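Local coordinates for PppA (Pseudomonas aeruginosa, PDB 6JKV), which is a regulatory component of the type VI secretion system, a manganese-binding member of the PP2C family that probably dephosphorylates serine and threonine residues of proteins, at residues A32-D46 and L246-V258. Residues are numbered along the deposited sequence; the frame is centred on the assembly and turned at random.
Sequences ASYSHVGMVRKVNED and LTRGAPDNITALV
The N253 amide reaches into the 37-45 loop and bonds to it at both ends. N253 ND2 donates to V37 O at 2.7 Å, with that oxygen only 6° out of the amide plane, and more loosely to V43 O at 3.3 Å. OD1 accepts E45 N, which stands above the amide plane, and a water shared with D46 OD1; three backbone groups thus fix the rotation of the amide. R41 CD lies against ND2, the two side chains crossing at about a right angle. With its chain extended from CG to NE, R41 runs alongside D252, forming a long salt bridge from R41 NE to D252 OD1 (3.4 Å) and a shorter one from R41 NH2 to E45 OE2 (2.9 Å); E45 OE1 accepts from G65 N. Since D252 OD2 binds manganese, R41 is a second-shell partner of the metal site and may polarise that carboxylate. T255 OG1 donates to the anti lone pair of D46 OD2 at 2.8 Å, and S213 OG also hydrogen-bonds D46 OD2. S35 OG approaches T255 OG1 to 2.5 Å. Separately, S35 OG accepts a hydrogen bond from N44 ND2. L246 CD1 sits over one face of the H36 ring, 18° off its normal, a CH-pi contact. G38 N donates to H36 ND1 in the ring plane, which helps hold the imidazole's rotation. M39 bends at chi2 and chi3, bringing CE against L246 CD2, and its N donates to A250 O with an N-H...O angle of 175°. From A32 to H36 the strand pairs antiparallel with 254-258 through six backbone hydrogen bonds. Here 29-36 is an edge strand of one PP2C sheet: S33 and L257 face strand 46-51 of the other, whereas Y34, H36 and V258 pack on helix 234-247, whose Schellman end at G249 leads into the D252 loop.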
loop_
_atom_site.group_PDB
_atom_site.type_symbol
_atom_site.label_atom_id
_atom_site.label_comp_id
_atom_site.label_asym_id
_atom_site.label_seq_id
_atom_site.Cartn_x
_atom_site.Cartn_y
_atom_site.Cartn_z
ATOM N N ALA A 32 1.438 7.832 -10.294
ATOM C CA ALA A 32 -0.002 7.879 -10.606
ATOM C C ALA A 32 -0.702 6.827 -9.753
ATOM O O ALA A 32 -0.078 5.801 -9.421
ATOM C CB ALA A 32 -0.249 7.645 -12.081
ATOM N N SER A 33 -1.957 7.088 -9.414
ATOM C CA SER A 33 -2.798 6.186 -8.603
ATOM C C SER A 33 -4.172 6.084 -9.249
ATOM O O SER A 33 -4.638 7.075 -9.851
ATOM C CB SER A 33 -2.927 6.670 -7.194
ATOM O OG SER A 33 -3.803 7.785 -7.155
ATOM N N TYR A 34 -4.780 4.913 -9.127
ATOM C CA TYR A 34 -6.164 4.665 -9.581
ATOM C C TYR A 34 -6.766 3.580 -8.697
ATOM O O TYR A 34 -6.081 2.594 -8.394
ATOM C CB TYR A 34 -6.199 4.279 -11.058
ATOM C CG TYR A 34 -7.584 4.176 -11.640
ATOM C CD1 TYR A 34 -8.538 5.152 -11.409
ATOM C CD2 TYR A 34 -7.943 3.103 -12.438
ATOM C CE1 TYR A 34 -9.814 5.056 -11.943
ATOM C CE2 TYR A 34 -9.208 3.003 -12.997
ATOM C CZ TYR A 34 -10.156 3.970 -12.726
ATOM O OH TYR A 34 -11.410 3.897 -13.265
ATOM N N SER A 35 -8.004 3.800 -8.267
ATOM C CA SER A 35 -8.765 2.859 -7.414
ATOM C C SER A 35 -10.131 2.618 -8.045
ATOM O O SER A 35 -10.644 3.499 -8.742
ATOM C CB SER A 35 -8.896 3.367 -5.992
ATOM O OG SER A 35 -9.413 2.355 -5.140
ATOM N N HIS A 36 -10.688 1.440 -7.817
ATOM C CA HIS A 36 -12.061 1.099 -8.250
ATOM C C HIS A 36 -12.719 0.254 -7.170
ATOM O O HIS A 36 -12.041 -0.626 -6.589
ATOM C CB HIS A 36 -12.062 0.388 -9.600
ATOM C CG HIS A 36 -13.390 0.409 -10.287
ATOM N ND1 HIS A 36 -14.460 -0.360 -9.860
ATOM C CD2 HIS A 36 -13.828 1.093 -11.369
ATOM C CE1 HIS A 36 -15.494 -0.153 -10.650
ATOM N NE2 HIS A 36 -15.135 0.740 -11.581
ATOM N N VAL A 37 -13.998 0.520 -6.916
ATOM C CA VAL A 37 -14.777 -0.202 -5.876
ATOM C C VAL A 37 -14.758 -1.702 -6.198
ATOM O O VAL A 37 -14.826 -2.513 -5.258
ATOM C CB VAL A 37 -16.207 0.361 -5.772
ATOM C CG1 VAL A 37 -17.038 0.057 -7.012
ATOM C CG2 VAL A 37 -16.891 -0.150 -4.520
ATOM N N GLY A 38 -14.623 -2.054 -7.475
ATOM C CA GLY A 38 -14.661 -3.446 -7.947
ATOM C C GLY A 38 -16.048 -3.829 -8.425
ATOM O O GLY A 38 -16.856 -2.927 -8.718
ATOM N N MET A 39 -16.316 -5.129 -8.503
ATOM C CA MET A 39 -17.559 -5.649 -9.125
ATOM C C MET A 39 -18.444 -6.332 -8.084
ATOM O O MET A 39 -19.552 -6.720 -8.447
ATOM C CB MET A 39 -17.247 -6.631 -10.258
ATOM C CG MET A 39 -16.285 -6.073 -11.290
ATOM S SD MET A 39 -17.074 -5.135 -12.605
ATOM C CE MET A 39 -17.220 -3.505 -11.877
ATOM N N VAL A 40 -18.002 -6.443 -6.831
ATOM C CA VAL A 40 -18.805 -7.085 -5.747
ATOM C C VAL A 40 -19.134 -6.033 -4.686
ATOM O O VAL A 40 -20.329 -5.778 -4.451
ATOM C CB VAL A 40 -18.062 -8.290 -5.150
ATOM C CG1 VAL A 40 -18.698 -8.771 -3.847
ATOM C CG2 VAL A 40 -17.962 -9.423 -6.155
ATOM N N ARG A 41 -18.114 -5.449 -4.059
ATOM C CA ARG A 41 -18.323 -4.392 -3.040
ATOM C C ARG A 41 -18.980 -3.178 -3.708
ATOM O O ARG A 41 -18.815 -2.992 -4.943
ATOM C CB ARG A 41 -17.003 -4.016 -2.374
ATOM C CG ARG A 41 -16.510 -5.044 -1.367
ATOM C CD ARG A 41 -15.145 -4.649 -0.832
ATOM N NE ARG A 41 -14.662 -5.543 0.219
ATOM C CZ ARG A 41 -15.033 -5.486 1.501
ATOM N NH1 ARG A 41 -14.543 -6.362 2.364
ATOM N NH2 ARG A 41 -15.907 -4.576 1.912
ATOM N N LYS A 42 -19.755 -2.416 -2.934
ATOM C CA LYS A 42 -20.366 -1.142 -3.393
ATOM C C LYS A 42 -19.817 0.043 -2.596
ATOM O O LYS A 42 -20.213 1.190 -2.893
ATOM C CB LYS A 42 -21.887 -1.204 -3.261
ATOM C CG LYS A 42 -22.540 -2.356 -4.007
ATOM C CD LYS A 42 -22.075 -2.459 -5.447
ATOM C CE LYS A 42 -23.058 -3.177 -6.350
ATOM N NZ LYS A 42 -23.639 -4.384 -5.709
ATOM N N VAL A 43 -18.939 -0.210 -1.625
ATOM C CA VAL A 43 -18.221 0.853 -0.875
ATOM C C VAL A 43 -16.727 0.583 -1.026
ATOM O O VAL A 43 -16.293 -0.567 -0.789
ATOM C CB VAL A 43 -18.658 0.901 0.598
ATOM C CG1 VAL A 43 -17.759 1.812 1.417
ATOM C CG2 VAL A 43 -20.113 1.325 0.724
ATOM N N ASN A 44 -15.978 1.610 -1.431
ATOM C CA ASN A 44 -14.506 1.535 -1.560
ATOM C C ASN A 44 -13.878 1.900 -0.213
ATOM O O ASN A 44 -13.936 3.077 0.169
ATOM C CB ASN A 44 -14.016 2.425 -2.698
ATOM C CG ASN A 44 -12.635 2.028 -3.171
ATOM O OD1 ASN A 44 -11.919 1.315 -2.469
ATOM N ND2 ASN A 44 -12.269 2.459 -4.372
ATOM N N GLU A 45 -13.323 0.911 0.486
ATOM C CA GLU A 45 -12.604 1.133 1.768
ATOM C C GLU A 45 -11.105 1.260 1.503
ATOM O O GLU A 45 -10.370 1.571 2.461
ATOM C CB GLU A 45 -12.888 0.005 2.756
ATOM C CG GLU A 45 -14.303 0.030 3.274
ATOM C CD GLU A 45 -14.721 -1.274 3.929
ATOM O OE1 GLU A 45 -14.319 -1.507 5.093
ATOM O OE2 GLU A 45 -15.459 -2.050 3.277
ATOM N N ASP A 46 -10.672 1.034 0.256
ATOM C CA ASP A 46 -9.282 1.324 -0.169
ATOM C C ASP A 46 -9.082 2.840 -0.179
ATOM O O ASP A 46 -10.022 3.567 -0.518
ATOM C CB ASP A 46 -8.959 0.746 -1.553
ATOM C CG ASP A 46 -8.604 -0.734 -1.574
ATOM O OD1 ASP A 46 -8.773 -1.422 -0.530
ATOM O OD2 ASP A 46 -8.161 -1.191 -2.644
ATOM N N LEU A 246 -10.713 -5.612 -13.152
ATOM C CA LEU A 246 -12.166 -5.438 -13.397
ATOM C C LEU A 246 -12.630 -6.493 -14.405
ATOM O O LEU A 246 -13.710 -7.078 -14.222
ATOM C CB LEU A 246 -12.429 -4.004 -13.871
ATOM C CG LEU A 246 -12.472 -2.953 -12.759
ATOM C CD1 LEU A 246 -12.625 -1.554 -13.330
ATOM C CD2 LEU A 246 -13.608 -3.236 -11.798
ATOM N N THR A 247 -11.800 -6.765 -15.412
ATOM C CA THR A 247 -12.054 -7.751 -16.488
ATOM C C THR A 247 -12.238 -9.152 -15.903
ATOM O O THR A 247 -12.969 -9.943 -16.512
ATOM C CB THR A 247 -10.899 -7.761 -17.496
ATOM O OG1 THR A 247 -11.094 -6.686 -18.418
ATOM C CG2 THR A 247 -10.799 -9.052 -18.265
ATOM N N ARG A 248 -11.562 -9.455 -14.797
ATOM C CA ARG A 248 -11.573 -10.795 -14.169
ATOM C C ARG A 248 -12.483 -10.810 -12.938
ATOM O O ARG A 248 -12.305 -11.695 -12.082
ATOM C CB ARG A 248 -10.141 -11.223 -13.852
ATOM C CG ARG A 248 -9.428 -11.780 -15.070
ATOM C CD ARG A 248 -7.950 -11.497 -15.014
ATOM N NE ARG A 248 -7.245 -12.125 -16.115
ATOM C CZ ARG A 248 -5.962 -12.457 -16.081
ATOM N NH1 ARG A 248 -5.247 -12.209 -14.987
ATOM N NH2 ARG A 248 -5.405 -13.037 -17.134
ATOM N N GLY A 249 -13.426 -9.873 -12.848
ATOM C CA GLY A 249 -14.549 -9.964 -11.895
ATOM C C GLY A 249 -14.364 -9.174 -10.602
ATOM O O GLY A 249 -15.285 -9.208 -9.776
ATOM N N ALA A 250 -13.206 -8.541 -10.383
ATOM C CA ALA A 250 -12.983 -7.514 -9.331
ATOM C C ALA A 250 -13.753 -7.803 -8.042
ATOM O O ALA A 250 -14.560 -6.993 -7.597
ATOM C CB ALA A 250 -13.374 -6.167 -9.872
ATOM N N PRO A 251 -13.472 -8.935 -7.370
ATOM C CA PRO A 251 -14.215 -9.336 -6.172
ATOM C C PRO A 251 -13.981 -8.400 -4.976
ATOM O O PRO A 251 -14.812 -8.388 -4.090
ATOM C CB PRO A 251 -13.693 -10.747 -5.872
ATOM C CG PRO A 251 -12.337 -10.807 -6.544
ATOM C CD PRO A 251 -12.374 -9.846 -7.705
ATOM N N ASP A 252 -12.876 -7.646 -4.995
ATOM C CA ASP A 252 -12.467 -6.716 -3.913
ATOM C C ASP A 252 -12.276 -5.308 -4.489
ATOM O O ASP A 252 -12.137 -5.176 -5.722
ATOM C CB ASP A 252 -11.181 -7.210 -3.239
ATOM C CG ASP A 252 -10.913 -6.587 -1.880
ATOM O OD1 ASP A 252 -11.723 -5.740 -1.446
ATOM O OD2 ASP A 252 -9.897 -6.950 -1.269
ATOM N N ASN A 253 -12.281 -4.292 -3.621
ATOM C CA ASN A 253 -11.764 -2.943 -3.953
ATOM C C ASN A 253 -10.367 -3.150 -4.537
ATOM O O ASN A 253 -9.589 -3.924 -3.959
ATOM C CB ASN A 253 -11.696 -2.016 -2.740
ATOM C CG ASN A 253 -13.021 -1.845 -2.021
ATOM O OD1 ASN A 253 -13.040 -1.499 -0.841
ATOM N ND2 ASN A 253 -14.126 -2.058 -2.722
ATOM N N ILE A 254 -10.068 -2.509 -5.657
ATOM C CA ILE A 254 -8.776 -2.706 -6.360
ATOM C C ILE A 254 -8.127 -1.338 -6.511
ATOM O O ILE A 254 -8.743 -0.461 -7.129
ATOM C CB ILE A 254 -8.970 -3.430 -7.707
ATOM C CG1 ILE A 254 -7.668 -3.445 -8.506
ATOM C CG2 ILE A 254 -10.125 -2.839 -8.502
ATOM C CD1 ILE A 254 -7.621 -4.536 -9.555
ATOM N N THR A 255 -6.939 -1.177 -5.929
ATOM C CA THR A 255 -6.165 0.079 -6.003
ATOM C C THR A 255 -4.755 -0.238 -6.497
ATOM O O THR A 255 -4.173 -1.243 -6.042
ATOM C CB THR A 255 -6.133 0.794 -4.649
ATOM O OG1 THR A 255 -7.483 0.967 -4.223
ATOM C CG2 THR A 255 -5.432 2.137 -4.727
ATOM N N ALA A 256 -4.245 0.595 -7.400
ATOM C CA ALA A 256 -2.875 0.491 -7.931
ATOM C C ALA A 256 -2.252 1.884 -7.920
ATOM O O ALA A 256 -2.930 2.862 -8.289
ATOM C CB ALA A 256 -2.884 -0.114 -9.314
ATOM N N LEU A 257 -1.010 1.950 -7.460
ATOM C CA LEU A 257 -0.201 3.189 -7.454
ATOM C C LEU A 257 1.183 2.832 -7.986
ATOM O O LEU A 257 1.839 1.941 -7.399
ATOM C CB LEU A 257 -0.143 3.742 -6.029
ATOM C CG LEU A 257 0.182 5.226 -5.909
ATOM C CD1 LEU A 257 -0.451 5.825 -4.654
ATOM C CD2 LEU A 257 1.688 5.416 -5.902
ATOM N N VAL A 258 1.584 3.477 -9.080
ATOM C CA VAL A 258 2.873 3.186 -9.762
ATOM C C VAL A 258 3.779 4.404 -9.620
ATOM O O VAL A 258 3.305 5.537 -9.812
ATOM C CB VAL A 258 2.675 2.758 -11.228
ATOM C CG1 VAL A 258 3.985 2.800 -12.011
ATOM C CG2 VAL A 258 2.064 1.371 -11.287
HETATM O O HOH W 1 -15.556 -5.346 -5.558
HETATM O O HOH W 2 -8.853 -4.134 -1.319
HETATM O O HOH W 3 -11.051 -2.213 1.215
#